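Side-chain contacts in UDP-N-acetylglucosamine pyrophosphorylase (Entamoeba histolytica, PDB 3OC9), which probably catalyses the uridylyl transfer from UTP to N-acetyl-alpha-D-glucosamine 1-phosphate that yields UDP-N-acetylglucosamine and diphosphate: residues H95-T100 and L170-E175; E231-V236 and T320-F325; N264-S269 and D314-A319; Y360-A365 and C377-R382. One frame throughout, in Å; residues are numbered along the deposited sequence. Where two conformers were deposited one is given.

Contact 1 (H95-T100 and L170-E175); sequences HWFLMT and LEFMNE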
# COMPACT_ATOMS: atom_id res chain seq x y z
N HIS A 95 9.46 7.74 -10.77
CA HIS A 95 8.69 8.87 -10.22
C HIS A 95 7.68 8.38 -9.13
O HIS A 95 7.10 7.30 -9.28
CB HIS A 95 7.99 9.66 -11.36
CG HIS A 95 8.94 10.52 -12.17
ND1 HIS A 95 9.31 11.78 -11.78
CD2 HIS A 95 9.62 10.26 -13.32
CE1 HIS A 95 10.17 12.29 -12.66
NE2 HIS A 95 10.38 11.38 -13.60
N TRP A 96 7.49 9.18 -8.06
CA TRP A 96 6.65 8.83 -6.88
C TRP A 96 5.61 9.94 -6.65
O TRP A 96 5.98 11.10 -6.39
CB TRP A 96 7.56 8.67 -5.63
CG TRP A 96 6.90 8.27 -4.30
CD1 TRP A 96 5.58 7.88 -4.09
CD2 TRP A 96 7.53 8.22 -3.01
NE1 TRP A 96 5.38 7.60 -2.74
CE2 TRP A 96 6.55 7.80 -2.07
CE3 TRP A 96 8.84 8.49 -2.57
CZ2 TRP A 96 6.84 7.64 -0.70
CZ3 TRP A 96 9.14 8.32 -1.19
CH2 TRP A 96 8.13 7.89 -0.28
N PHE A 97 4.32 9.57 -6.75
CA PHE A 97 3.20 10.52 -6.59
C PHE A 97 2.55 10.26 -5.21
O PHE A 97 2.09 9.13 -4.94
CB PHE A 97 2.20 10.35 -7.78
CG PHE A 97 2.86 10.50 -9.14
CD1 PHE A 97 3.16 11.78 -9.66
CD2 PHE A 97 3.21 9.38 -9.89
CE1 PHE A 97 3.81 11.92 -10.90
CE2 PHE A 97 3.85 9.50 -11.14
CZ PHE A 97 4.15 10.79 -11.65
N LEU A 98 2.52 11.29 -4.36
CA LEU A 98 2.07 11.15 -2.97
C LEU A 98 0.81 11.97 -2.73
O LEU A 98 0.84 13.20 -2.79
CB LEU A 98 3.15 11.61 -1.98
CG LEU A 98 4.40 10.75 -1.85
CD1 LEU A 98 5.45 11.28 -2.80
CD2 LEU A 98 4.91 10.78 -0.40
N MET A 99 -0.31 11.27 -2.47
CA MET A 99 -1.61 11.96 -2.28
C MET A 99 -1.79 12.52 -0.86
O MET A 99 -1.65 11.79 0.13
CB MET A 99 -2.80 11.04 -2.64
CG MET A 99 -4.17 11.77 -2.69
SD MET A 99 -5.54 10.82 -3.44
CE MET A 99 -5.81 9.56 -2.22
N THR A 100 -2.06 13.83 -0.80
CA THR A 100 -2.26 14.52 0.48
C THR A 100 -3.49 15.44 0.39
O THR A 100 -4.41 15.15 -0.39
CB THR A 100 -0.96 15.25 0.98
OG1 THR A 100 -1.20 15.81 2.28
CG2 THR A 100 -0.52 16.34 0.03
N LEU A 170 -1.74 12.78 -15.08
CA LEU A 170 -1.92 11.92 -16.26
C LEU A 170 -1.21 12.48 -17.51
O LEU A 170 -0.59 11.73 -18.27
CB LEU A 170 -3.41 11.58 -16.53
CG LEU A 170 -4.24 10.97 -15.38
CD1 LEU A 170 -5.66 10.63 -15.84
CD2 LEU A 170 -3.57 9.72 -14.80
N GLU A 171 -1.28 13.81 -17.69
CA GLU A 171 -0.52 14.47 -18.78
C GLU A 171 1.00 14.26 -18.61
O GLU A 171 1.69 13.95 -19.58
CB GLU A 171 -0.86 15.97 -18.86
CG GLU A 171 -2.23 16.24 -19.51
CD GLU A 171 -2.50 17.72 -19.77
OE1 GLU A 171 -1.58 18.55 -19.67
OE2 GLU A 171 -3.67 18.04 -20.09
N PHE A 172 1.49 14.40 -17.37
CA PHE A 172 2.92 14.19 -17.03
C PHE A 172 3.36 12.74 -17.31
O PHE A 172 4.45 12.49 -17.88
CB PHE A 172 3.17 14.58 -15.56
CG PHE A 172 4.62 14.46 -15.10
CD1 PHE A 172 5.54 15.48 -15.38
CD2 PHE A 172 5.04 13.37 -14.33
CE1 PHE A 172 6.87 15.39 -14.93
CE2 PHE A 172 6.37 13.26 -13.88
CZ PHE A 172 7.30 14.27 -14.17
N MET A 173 2.52 11.76 -16.92
CA MET A 173 2.82 10.35 -17.25
C MET A 173 3.02 10.10 -18.77
O MET A 173 3.98 9.43 -19.17
CB MET A 173 1.77 9.38 -16.67
CG MET A 173 1.79 9.25 -15.13
SD MET A 173 0.33 8.28 -14.57
CE MET A 173 0.73 7.99 -12.83
N ASN A 174 2.12 10.64 -19.60
CA ASN A 174 2.26 10.49 -21.06
C ASN A 174 3.54 11.15 -21.60
O ASN A 174 4.23 10.57 -22.44
CB ASN A 174 0.99 10.99 -21.80
CG ASN A 174 -0.24 10.09 -21.56
OD1 ASN A 174 -0.12 8.86 -21.47
ND2 ASN A 174 -1.42 10.70 -21.46
N GLU A 175 3.87 12.33 -21.09
CA GLU A 175 5.11 13.05 -21.48
C GLU A 175 6.39 12.23 -21.18
O GLU A 175 7.31 12.17 -22.01
CB GLU A 175 5.15 14.40 -20.75
CG GLU A 175 6.46 15.19 -20.82
CD GLU A 175 6.42 16.50 -20.03
OE1 GLU A 175 5.38 16.80 -19.37
OE2 GLU A 175 7.43 17.25 -20.08

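Contact 2 (E231-V236 and T320-F325); sequences ERIKVV and TKVSIF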
# COMPACT_ATOMS: atom_id res chain seq x y z
N GLU A 231 -19.37 -11.32 -15.72
CA GLU A 231 -17.98 -11.33 -16.18
C GLU A 231 -17.10 -10.17 -15.68
O GLU A 231 -15.98 -10.03 -16.15
CB GLU A 231 -17.88 -11.50 -17.71
CG GLU A 231 -18.45 -12.82 -18.25
CD GLU A 231 -17.81 -14.06 -17.64
OE1 GLU A 231 -16.56 -14.15 -17.57
OE2 GLU A 231 -18.57 -14.97 -17.22
N ARG A 232 -17.59 -9.35 -14.75
CA ARG A 232 -16.78 -8.25 -14.17
C ARG A 232 -16.35 -8.55 -12.72
O ARG A 232 -17.10 -9.20 -11.99
CB ARG A 232 -17.55 -6.93 -14.22
CG ARG A 232 -18.02 -6.53 -15.63
CD ARG A 232 -16.81 -6.34 -16.55
NE ARG A 232 -17.19 -6.07 -17.94
CZ ARG A 232 -17.22 -4.86 -18.50
NH1 ARG A 232 -16.90 -3.78 -17.80
NH2 ARG A 232 -17.59 -4.74 -19.77
N ILE A 233 -15.18 -8.05 -12.30
CA ILE A 233 -14.68 -8.27 -10.92
C ILE A 233 -15.10 -7.16 -9.94
O ILE A 233 -15.03 -5.98 -10.30
CB ILE A 233 -13.11 -8.40 -10.91
CG1 ILE A 233 -12.64 -9.56 -11.80
CG2 ILE A 233 -12.55 -8.51 -9.47
CD1 ILE A 233 -13.09 -10.96 -11.32
N LYS A 234 -15.53 -7.55 -8.73
CA LYS A 234 -15.94 -6.64 -7.64
C LYS A 234 -15.38 -7.10 -6.28
O LYS A 234 -15.05 -8.28 -6.10
CB LYS A 234 -17.49 -6.53 -7.53
CG LYS A 234 -18.18 -5.82 -8.72
CD LYS A 234 -19.74 -5.89 -8.65
CE LYS A 234 -20.38 -5.40 -9.97
NZ LYS A 234 -21.88 -5.08 -9.86
N VAL A 235 -15.26 -6.15 -5.33
CA VAL A 235 -14.98 -6.48 -3.90
C VAL A 235 -16.26 -6.48 -3.07
O VAL A 235 -17.08 -5.53 -3.17
CB VAL A 235 -13.95 -5.48 -3.26
CG1 VAL A 235 -13.81 -5.70 -1.75
CG2 VAL A 235 -12.57 -5.58 -3.95
N VAL A 236 -16.44 -7.54 -2.26
CA VAL A 236 -17.46 -7.55 -1.18
C VAL A 236 -16.74 -7.35 0.18
O VAL A 236 -15.90 -8.16 0.56
CB VAL A 236 -18.31 -8.86 -1.21
CG1 VAL A 236 -19.25 -8.97 0.02
CG2 VAL A 236 -19.14 -8.95 -2.51
N THR A 320 -12.04 -4.76 -18.31
CA THR A 320 -12.31 -6.06 -18.99
C THR A 320 -11.11 -7.04 -18.98
O THR A 320 -11.28 -8.23 -19.30
CB THR A 320 -12.79 -5.92 -20.48
OG1 THR A 320 -11.78 -5.29 -21.27
CG2 THR A 320 -14.11 -5.13 -20.60
N LYS A 321 -9.92 -6.54 -18.64
CA LYS A 321 -8.72 -7.41 -18.59
C LYS A 321 -8.08 -7.29 -17.20
O LYS A 321 -7.40 -6.28 -16.91
CB LYS A 321 -7.72 -7.02 -19.67
CG LYS A 321 -8.28 -7.14 -21.11
CD LYS A 321 -7.27 -6.68 -22.16
CE LYS A 321 -6.19 -7.72 -22.46
NZ LYS A 321 -6.70 -9.12 -22.51
N VAL A 322 -8.30 -8.31 -16.36
CA VAL A 322 -7.82 -8.27 -14.95
C VAL A 322 -7.07 -9.57 -14.62
O VAL A 322 -7.58 -10.68 -14.90
CB VAL A 322 -9.03 -8.13 -13.96
CG1 VAL A 322 -8.56 -8.20 -12.47
CG2 VAL A 322 -9.85 -6.85 -14.22
N SER A 323 -5.87 -9.46 -14.05
CA SER A 323 -5.14 -10.64 -13.56
C SER A 323 -5.08 -10.65 -12.00
O SER A 323 -5.09 -9.57 -11.37
CB SER A 323 -3.74 -10.72 -14.21
OG SER A 323 -2.94 -9.57 -13.94
N ILE A 324 -5.05 -11.86 -11.41
CA ILE A 324 -5.04 -12.06 -9.94
C ILE A 324 -3.72 -12.76 -9.53
O ILE A 324 -3.43 -13.88 -9.97
CB ILE A 324 -6.29 -12.91 -9.48
CG1 ILE A 324 -7.60 -12.36 -10.07
CG2 ILE A 324 -6.38 -13.01 -7.93
CD1 ILE A 324 -7.87 -10.86 -9.78
N PHE A 325 -2.94 -12.08 -8.68
CA PHE A 325 -1.53 -12.47 -8.31
C PHE A 325 -1.46 -12.87 -6.81
O PHE A 325 -1.59 -12.00 -5.92
CB PHE A 325 -0.64 -11.23 -8.62
CG PHE A 325 0.89 -11.44 -8.52
CD1 PHE A 325 1.52 -11.70 -7.31
CD2 PHE A 325 1.70 -11.25 -9.66
CE1 PHE A 325 2.94 -11.81 -7.22
CE2 PHE A 325 3.10 -11.36 -9.59
CZ PHE A 325 3.72 -11.65 -8.36
O HOH W 1 -14.28 -9.20 -18.72

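Contact 3 (N264-S269 and D314-A319); sequences NGYSTS and DVFPLA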
# COMPACT_ATOMS: atom_id res chain seq x y z
N ASN A 264 -2.13 -2.81 -5.78
CA ASN A 264 -2.78 -2.94 -7.12
C ASN A 264 -1.99 -2.21 -8.21
O ASN A 264 -1.57 -1.06 -8.01
CB ASN A 264 -4.24 -2.40 -7.07
CG ASN A 264 -5.12 -3.20 -6.07
OD1 ASN A 264 -5.32 -4.40 -6.23
ND2 ASN A 264 -5.65 -2.51 -5.03
N GLY A 265 -1.77 -2.88 -9.35
CA GLY A 265 -1.12 -2.26 -10.52
C GLY A 265 -2.13 -1.84 -11.61
O GLY A 265 -3.08 -2.56 -11.88
N TYR A 266 -1.90 -0.66 -12.20
CA TYR A 266 -2.80 -0.07 -13.21
C TYR A 266 -2.05 0.40 -14.47
O TYR A 266 -0.99 1.04 -14.35
CB TYR A 266 -3.53 1.16 -12.64
CG TYR A 266 -4.36 0.97 -11.37
CD1 TYR A 266 -5.65 0.42 -11.43
CD2 TYR A 266 -3.88 1.42 -10.13
CE1 TYR A 266 -6.43 0.29 -10.28
CE2 TYR A 266 -4.67 1.30 -8.95
CZ TYR A 266 -5.93 0.72 -9.03
OH TYR A 266 -6.69 0.60 -7.87
N SER A 267 -2.60 0.12 -15.66
CA SER A 267 -2.06 0.71 -16.91
C SER A 267 -2.47 2.19 -16.99
O SER A 267 -3.50 2.57 -16.42
CB SER A 267 -2.52 -0.09 -18.16
OG SER A 267 -3.90 0.15 -18.46
N THR A 268 -1.67 3.02 -17.67
CA THR A 268 -1.95 4.47 -17.79
C THR A 268 -3.26 4.70 -18.55
O THR A 268 -4.07 5.57 -18.18
CB THR A 268 -0.72 5.24 -18.40
OG1 THR A 268 0.42 5.06 -17.56
CG2 THR A 268 -1.02 6.73 -18.54
N SER A 269 -3.49 3.89 -19.59
CA SER A 269 -4.75 3.95 -20.35
C SER A 269 -5.96 3.66 -19.44
O SER A 269 -7.02 4.31 -19.59
CB SER A 269 -4.72 2.98 -21.54
OG SER A 269 -5.92 3.04 -22.28
N ASP A 314 -14.32 0.36 -5.90
CA ASP A 314 -15.55 0.38 -6.72
C ASP A 314 -15.28 0.64 -8.21
O ASP A 314 -16.21 0.53 -9.02
CB ASP A 314 -16.60 1.39 -6.17
CG ASP A 314 -17.27 0.90 -4.87
OD1 ASP A 314 -17.49 -0.33 -4.70
OD2 ASP A 314 -17.59 1.76 -4.00
N VAL A 315 -14.02 0.94 -8.57
CA VAL A 315 -13.62 1.09 -9.99
C VAL A 315 -13.33 -0.26 -10.70
O VAL A 315 -13.36 -0.33 -11.93
CB VAL A 315 -12.43 2.09 -10.18
CG1 VAL A 315 -11.06 1.40 -10.08
CG2 VAL A 315 -12.57 2.82 -11.54
N PHE A 316 -13.13 -1.33 -9.92
CA PHE A 316 -12.75 -2.65 -10.50
C PHE A 316 -13.68 -3.18 -11.63
O PHE A 316 -13.17 -3.72 -12.62
CB PHE A 316 -12.53 -3.75 -9.41
CG PHE A 316 -11.31 -3.55 -8.49
CD1 PHE A 316 -10.40 -2.49 -8.63
CD2 PHE A 316 -11.10 -4.48 -7.45
CE1 PHE A 316 -9.28 -2.36 -7.72
CE2 PHE A 316 -9.99 -4.36 -6.53
CZ PHE A 316 -9.07 -3.31 -6.69
N PRO A 317 -15.03 -3.03 -11.50
CA PRO A 317 -15.90 -3.60 -12.57
C PRO A 317 -15.86 -2.85 -13.93
O PRO A 317 -16.40 -3.35 -14.94
CB PRO A 317 -17.32 -3.60 -11.96
CG PRO A 317 -17.24 -2.78 -10.70
CD PRO A 317 -15.80 -2.64 -10.29
N LEU A 318 -15.21 -1.68 -13.96
CA LEU A 318 -14.98 -0.96 -15.23
C LEU A 318 -14.02 -1.70 -16.18
O LEU A 318 -14.12 -1.60 -17.42
CB LEU A 318 -14.48 0.48 -14.95
CG LEU A 318 -14.20 1.44 -16.13
CD1 LEU A 318 -15.45 1.76 -16.93
CD2 LEU A 318 -13.57 2.74 -15.62
N ALA A 319 -13.07 -2.45 -15.61
CA ALA A 319 -12.06 -3.18 -16.40
C ALA A 319 -12.57 -4.45 -17.11
O ALA A 319 -13.42 -5.16 -16.55
CB ALA A 319 -10.86 -3.52 -15.51

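Contact 4 (Y360-A365 and C377-R382); sequences YYLKKA and CEISFR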
# COMPACT_ATOMS: atom_id res chain seq x y z
N TYR A 360 15.29 -16.04 6.66
CA TYR A 360 14.94 -16.80 5.46
C TYR A 360 15.79 -16.41 4.23
O TYR A 360 16.30 -17.30 3.52
CB TYR A 360 13.41 -16.71 5.17
CG TYR A 360 12.95 -17.24 3.80
CD1 TYR A 360 12.66 -18.59 3.62
CD2 TYR A 360 12.81 -16.38 2.70
CE1 TYR A 360 12.24 -19.08 2.37
CE2 TYR A 360 12.39 -16.86 1.45
CZ TYR A 360 12.11 -18.21 1.29
OH TYR A 360 11.69 -18.70 0.06
N TYR A 361 15.96 -15.11 3.97
CA TYR A 361 16.74 -14.64 2.82
C TYR A 361 18.24 -15.03 2.95
O TYR A 361 18.88 -15.47 1.97
CB TYR A 361 16.57 -13.12 2.60
CG TYR A 361 15.25 -12.70 1.91
CD1 TYR A 361 14.62 -13.53 0.96
CD2 TYR A 361 14.67 -11.44 2.18
CE1 TYR A 361 13.41 -13.13 0.30
CE2 TYR A 361 13.47 -11.03 1.53
CZ TYR A 361 12.86 -11.88 0.59
OH TYR A 361 11.67 -11.49 -0.05
N LEU A 362 18.79 -14.89 4.15
CA LEU A 362 20.18 -15.33 4.40
C LEU A 362 20.40 -16.83 4.10
O LEU A 362 21.41 -17.19 3.48
CB LEU A 362 20.62 -15.00 5.84
CG LEU A 362 21.04 -13.55 6.14
CD1 LEU A 362 21.13 -13.28 7.66
CD2 LEU A 362 22.35 -13.13 5.44
N LYS A 363 19.46 -17.67 4.50
CA LYS A 363 19.52 -19.13 4.24
C LYS A 363 19.35 -19.47 2.75
O LYS A 363 19.98 -20.41 2.24
CB LYS A 363 18.50 -19.89 5.09
CG LYS A 363 18.78 -19.83 6.60
CD LYS A 363 17.66 -20.50 7.40
CE LYS A 363 17.87 -20.30 8.90
NZ LYS A 363 16.74 -20.82 9.73
N LYS A 364 18.51 -18.71 2.05
CA LYS A 364 18.29 -18.91 0.62
C LYS A 364 19.57 -18.55 -0.18
O LYS A 364 19.81 -19.08 -1.28
CB LYS A 364 17.06 -18.11 0.15
CG LYS A 364 16.52 -18.48 -1.22
CD LYS A 364 15.18 -17.77 -1.51
CE LYS A 364 14.64 -18.12 -2.90
NZ LYS A 364 13.18 -17.82 -2.99
N ALA A 365 20.38 -17.65 0.38
CA ALA A 365 21.63 -17.22 -0.25
C ALA A 365 22.82 -18.17 0.07
O ALA A 365 23.93 -17.96 -0.43
CB ALA A 365 21.96 -15.78 0.13
N CYS A 377 17.83 -9.58 13.37
CA CYS A 377 18.44 -9.68 12.03
C CYS A 377 17.88 -8.51 11.20
O CYS A 377 16.75 -8.60 10.72
CB CYS A 377 18.09 -11.02 11.38
SG CYS A 377 18.91 -11.46 9.80
N GLU A 378 18.65 -7.42 11.08
CA GLU A 378 18.24 -6.19 10.36
C GLU A 378 19.07 -5.98 9.10
O GLU A 378 20.29 -5.76 9.17
CB GLU A 378 18.34 -4.94 11.25
CG GLU A 378 17.55 -5.02 12.55
CD GLU A 378 17.26 -3.66 13.20
OE1 GLU A 378 17.72 -2.59 12.72
OE2 GLU A 378 16.54 -3.66 14.22
N ILE A 379 18.39 -6.02 7.95
CA ILE A 379 19.02 -5.85 6.64
C ILE A 379 18.42 -4.63 5.94
O ILE A 379 17.22 -4.62 5.62
CB ILE A 379 18.83 -7.12 5.76
CG1 ILE A 379 19.43 -8.37 6.45
CG2 ILE A 379 19.39 -6.87 4.34
CD1 ILE A 379 19.32 -9.69 5.66
N SER A 380 19.24 -3.60 5.70
CA SER A 380 18.75 -2.33 5.13
C SER A 380 18.04 -2.53 3.78
O SER A 380 18.53 -3.28 2.94
CB SER A 380 19.89 -1.33 4.96
OG SER A 380 19.39 -0.12 4.38
N PHE A 381 16.90 -1.86 3.60
CA PHE A 381 16.18 -1.86 2.31
C PHE A 381 17.07 -1.26 1.19
O PHE A 381 16.81 -1.48 -0.01
CB PHE A 381 14.86 -1.05 2.40
CG PHE A 381 13.67 -1.80 2.99
CD1 PHE A 381 13.81 -2.97 3.74
CD2 PHE A 381 12.38 -1.28 2.81
CE1 PHE A 381 12.68 -3.61 4.30
CE2 PHE A 381 11.26 -1.91 3.36
CZ PHE A 381 11.41 -3.09 4.10
N ARG A 382 18.11 -0.51 1.56
CA ARG A 382 19.07 0.00 0.57
C ARG A 382 20.04 -1.08 0.04
O ARG A 382 20.56 -0.97 -1.08
CB ARG A 382 19.83 1.24 1.11
CG ARG A 382 20.79 1.91 0.14
CD ARG A 382 20.07 2.65 -1.00
NE ARG A 382 20.99 3.13 -2.04
CZ ARG A 382 21.44 2.40 -3.07
NH1 ARG A 382 21.07 1.13 -3.22
NH2 ARG A 382 22.26 2.96 -3.95

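Contact 1 (H95-T100 and L170-E175)
F172 reaches from helix 169-176 to H95 and F97 on strand 95-100, joining a helix to the mixed sheet of an alpha/beta nucleotidyltransferase fold. Helix and strand run almost exactly antiparallel, at 175°, with their axes 11.8 Å apart, so side chains alone bridge the gap. The tight part is aromatic. The rim of F172 is directed at one face of the H95 imidazole in a T-shaped (edge-to-face) stack, with ring centroids 5.2 Å apart and planes at 86°. Its CZ lies 3.8 Å from H95 CE1. Two atoms further round the same ring, F172 CD2 meets F97 CZ at 3.8 Å, arriving in the plane of the F97 ring, so this second pair meets rim to rim. F172 can serve both because its CG is anti to the backbone N (chi1 -178°), which carries the ring out from the helix toward the strand. A flat ring offers several edge atoms at once, and H95 and F97, two residues apart, project from the same side of the strand to receive them. Histidine suits its end because it gives a face to F172 while ND1 is hydrogen-bonded to H126 NE2 on strand 125-134, which satisfies a buried polar atom. The solvent side of the helix carries E171, N174 and E175, polar residues suited to water, and N174 ND2 is hydrogen-bonded to E272 OE2. Back inside, the flexible, extended side chain of M173 sends its terminal methyl obliquely onto F97, with CE 3.9 Å from CE2.

Contact 2 (E231-V236 and T320-F325)
A water molecule held between the backbone carbonyls of E231 and T320 donates to both, standing 3.2 Å from E231 O and 3.2 Å from T320 O. It is the polar link between the two segments, for no direct hydrogen bond joins them. E231 has a positive phi (67°), and the backbone turns here to lead into strand 232-236. R232 and T320 lie side by side and point the same way. The methyl CG2 of T320 rests over one face of the guanidinium, nearer its rim than its middle, 3.6 Å from R232 NH2 and 3.8 Å from R232 CZ. The methyl makes apolar contact with this flat, delocalised group, whose NH1 is hydrogen-bonded to P317 O. The bend of the arginine at chi2 (-61°) folds its chain back toward T320. Threonine suits this exposed place because it carries both a hydroxyl and a methyl on CB, with OG1 in the crowded position between N and C (chi1 62°) and CG2 left for the arginine. Deeper in, I233 and V322 face each other, and I233 CG1 approaches V322 CG1 to 4.4 Å, an easy van der Waals contact between branched residues favoured in strands. V322 also packs on I211, while I233 reaches V10 in the N-terminal loop. The antiparallel hairpin of strands 225-229 and 232-236 thereby lies against strand 322-326, which pairs in parallel with 209-215 in the mixed central sheet of this alpha/beta, GT-A-related fold.

Contact 3 (N264-S269 and D314-A319)
N264 begins the contact, its amide turned toward the ring of F316. The phenyl CZ lies 3.9 Å from N264 ND2 and equally 3.9 Å from N264 OD1, so neither end of the amide is favoured. Amide and ring planes stand 77° apart, and the ring presents its edge. No hydrogen bond is made here; the polar need of ND2 is met by H260 NE2 instead, which ties down the rotation of a buried amide that would be costly to leave without partners. Two residues on, past G265, Y266 comes from the same strand and crosses F316 at about a right angle. Its OH lies near the plane of the phenyl ring, 3.9 Å from F316 CE1, so the hydroxyl and the amide meet neighbouring atoms of one rim. Phenylalanine suits this place: its apolar wedge is long enough to reach both strand residues, and it also packs on I211 and V235. At S267 the strand gives way to helix 268-274, where the serine hydroxyl OG accepts from the backbone N of F270 as an N-cap. T268 opens the helix, and its OG1 is hydrogen-bonded to the I178 carbonyl. Opposite, F316 projects from a 3-10 turn, in which L318 N bonds V315 O. What results is a strand-to-helix junction of the mixed central sheet, roofed by the loop that leads into strand 322-326.

Contact 4 (Y360-A365 and C377-R382)
L362 meets C377 most closely, with the methyl CD1 3.6 Å from the sulfur SG. The leucine also touches I379, L362 CG lying 4.3 Å from I379 CD1, so one branched side chain serves two residues of the strand. C377 and I379 alternate with E378 and therefore both face the helix. The small, weakly polar thiol fits a buried apolar spot; with SG anti to the backbone N (chi1 -172°) it is turned toward the leucine, and the cysteine also packs on I359. Here the last turns of helix 347-364 cover strand 377-379, which pairs in parallel with strand 402-404 near the C terminus in a small two-stranded sheet. In the next shell the C377 carbonyl O takes a hydrogen bond from N358 ND2, pinning the strand to the helix one turn before L362. E378 is buried, and its carboxylate is held by the Y355 hydroxyl and the backbone N of E63. Beyond the strand, S380 OG accepts from R382 N at 3.1 Å (N-H...O angle 154°), forming an ST turn. The turn itself lies on helix 68-87: F381 makes a cation-pi contact with R75, and R382 NH1 a salt bridge to E81 OE1.

Contacts 1, 2 and 3 all reach the mixed central sheet, whereas contact 4 lies apart on the small C-terminal sheet. Contact 1 closes first along the chain. Contact 3 then opens and closes between the two segments of contact 2, and contact 4 comes last. Contacts 2 and 3 are neighbours, with centres 9 Å apart, and share the 314-325 region: the I233 carbonyl packs against F316 and P317. Contacts 1 and 3 are 16 Å apart between centres but touch where M173 and N174 meet T268. The centre of contact 4 lies 32 to 34 Å from the other centres, and its segments meet helix 329-332 and helix 68-87, the latter also touched by W96 and L98 of contact 1.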